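Side-chain contact in type IV secretion system protein VirB11 (Brucella suis, PDB 2GZA), which hydrolyses ATP as a hexameric ATPase of the type IV secretion system, the VirB machinery that could be required to establish the replication niche in the host: residues 105-108 / 114-117. Sequence-based numbering, arbitrary orientation.
Sequences VRPP and TISV
The carbonyl oxygen of V105 takes the backbone N-H of S116 at 2.9 Å between O and N, a nearly straight bond with an N-H...O angle of 166°. The return bond runs from V105 N to S116 O, also 2.9 Å. Together they make V105 and S116 a hydrogen-bonded antiparallel pair, where strands 101-105 and 116-120 of the six-stranded sheet meet next to the loop joining them. Both side chains leave on the same face, CB to CB 4.3 Å apart. V105 touches L225 of strand 222-226 and, in a loop, M251; S116 touches V223 of that strand.

I115 works the other face. Its CG2 methyl, anti to the backbone N, lies 3.5 Å from V105 O, so the oxygen that holds S116 N also has an apolar neighbour. The other branch sends CD1 across to the neighbouring segment, where it touches R106 CB at 3.7 Å and P107 CG at 3.8 Å. The still closer approach modelled between I115 CD1 and P107 CD is doubtful. Both I115 and P107 rest on Y67 of helix 67-81, and I115 also reaches L70 and I71 of that helix. Beyond its CB, the R106 chain, bent at chi2 and chi3, leads away from the partner segment and touches D87 and P90.

Past the paired residues the ladder stops. P107 has no N-H to give, and its CG sits 3.2 Å from T114 O instead, consistent with the pairing ending here, while T114 OG1 bonds to E111 O within the connecting loop. Chemically, then, two reciprocal backbone bonds set V105 opposite S116, and apolar contact with helix 67-81 takes over beside the proline.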
ATOM      1  N   VAL C 105       4.785 -34.022 -22.033  1.00 39.00           N
ATOM      2  CA  VAL C 105       6.076 -33.415 -21.736  1.00 39.05           C
ATOM      3  C   VAL C 105       7.153 -34.149 -22.526  1.00 39.15           C
ATOM      4  O   VAL C 105       7.216 -35.378 -22.503  1.00 39.04           O
ATOM      5  CB  VAL C 105       6.420 -33.479 -20.234  1.00 39.20           C
ATOM      6  CG1 VAL C 105       7.585 -32.539 -19.909  1.00 39.01           C
ATOM      7  CG2 VAL C 105       5.210 -33.141 -19.393  1.00 38.28           C
ATOM      8  N   ARG C 106       7.991 -33.392 -23.233  1.00 39.32           N
ATOM      9  CA  ARG C 106       9.091 -33.979 -23.997  1.00 39.60           C
ATOM     10  C   ARG C 106      10.494 -33.602 -23.456  1.00 39.63           C
ATOM     11  O   ARG C 106      10.621 -32.640 -22.699  1.00 39.53           O
ATOM     12  CB  ARG C 106       8.936 -33.724 -25.506  1.00 39.53           C
ATOM     13  CG  ARG C 106       9.141 -32.304 -25.957  1.00 40.20           C
ATOM     14  CD  ARG C 106       9.717 -32.261 -27.360  1.00 41.13           C
ATOM     15  NE  ARG C 106      11.182 -32.279 -27.343  1.00 42.65           N
ATOM     16  CZ  ARG C 106      11.951 -32.568 -28.387  1.00 42.43           C
ATOM     17  NH1 ARG C 106      11.412 -32.878 -29.559  1.00 42.14           N
ATOM     18  NH2 ARG C 106      13.271 -32.553 -28.254  1.00 41.96           N
ATOM     19  N   PRO C 107      11.528 -34.389 -23.830  1.00 39.77           N
ATOM     20  CA  PRO C 107      12.926 -34.545 -23.400  1.00 39.87           C
ATOM     21  C   PRO C 107      13.836 -33.438 -22.833  1.00 40.05           C
ATOM     22  O   PRO C 107      14.775 -33.786 -22.110  1.00 40.53           O
ATOM     23  CB  PRO C 107      13.578 -35.172 -24.611  1.00 39.76           C
ATOM     24  CG  PRO C 107      12.567 -36.108 -25.025  1.00 40.34           C
ATOM     25  CD  PRO C 107      11.244 -35.386 -24.873  1.00 39.87           C
ATOM     26  N   PRO C 108      13.672 -32.154 -23.193  1.00 39.74           N
ATOM     27  CA  PRO C 108      14.454 -31.350 -22.237  1.00 39.21           C
ATOM     28  C   PRO C 108      13.754 -31.304 -20.870  1.00 38.80           C
ATOM     29  O   PRO C 108      14.412 -31.448 -19.839  1.00 38.83           O
ATOM     30  CB  PRO C 108      14.542 -29.971 -22.888  1.00 39.16           C
ATOM     31  CG  PRO C 108      13.388 -29.921 -23.843  1.00 39.77           C
ATOM     32  CD  PRO C 108      13.041 -31.345 -24.250  1.00 39.79           C
ATOM     33  N   THR C 114      12.853 -40.313 -23.076  1.00 37.14           N
ATOM     34  CA  THR C 114      11.465 -40.563 -22.646  1.00 36.91           C
ATOM     35  C   THR C 114      10.534 -39.431 -23.072  1.00 36.63           C
ATOM     36  O   THR C 114      10.961 -38.290 -23.231  1.00 36.38           O
ATOM     37  CB  THR C 114      11.321 -40.707 -21.105  1.00 36.97           C
ATOM     38  OG1 THR C 114      11.508 -39.431 -20.480  1.00 37.11           O
ATOM     39  CG2 THR C 114      12.319 -41.700 -20.531  1.00 37.20           C
ATOM     40  N   ILE C 115       9.259 -39.770 -23.254  1.00 36.60           N
ATOM     41  CA  ILE C 115       8.186 -38.793 -23.385  1.00 36.38           C
ATOM     42  C   ILE C 115       7.146 -39.135 -22.326  1.00 36.37           C
ATOM     43  O   ILE C 115       6.863 -40.312 -22.096  1.00 36.47           O
ATOM     44  CB  ILE C 115       7.522 -38.853 -24.775  1.00 36.32           C
ATOM     45  CG1 ILE C 115       8.567 -38.759 -25.893  1.00 36.43           C
ATOM     46  CG2 ILE C 115       6.408 -37.804 -24.913  1.00 35.93           C
ATOM     47  CD1 ILE C 115       9.131 -37.380 -26.130  1.00 36.64           C
ATOM     48  N   SER C 116       6.586 -38.121 -21.680  1.00 36.29           N
ATOM     49  CA  SER C 116       5.498 -38.352 -20.736  1.00 36.14           C
ATOM     50  C   SER C 116       4.152 -37.965 -21.324  1.00 36.13           C
ATOM     51  O   SER C 116       3.946 -36.822 -21.743  1.00 36.11           O
ATOM     52  CB  SER C 116       5.719 -37.612 -19.410  1.00 36.14           C
ATOM     53  OG  SER C 116       4.638 -37.857 -18.524  1.00 35.35           O
ATOM     54  N   VAL C 117       3.240 -38.933 -21.340  1.00 35.93           N
ATOM     55  CA  VAL C 117       1.882 -38.735 -21.826  1.00 35.71           C
ATOM     56  C   VAL C 117       0.902 -39.039 -20.705  1.00 35.72           C
ATOM     57  O   VAL C 117       1.020 -40.063 -20.033  1.00 35.71           O
ATOM     58  CB  VAL C 117       1.593 -39.629 -23.069  1.00 35.56           C
ATOM     59  CG1 VAL C 117       0.100 -39.767 -23.342  1.00 35.34           C
ATOM     60  CG2 VAL C 117       2.281 -39.071 -24.288  1.00 35.56           C
TER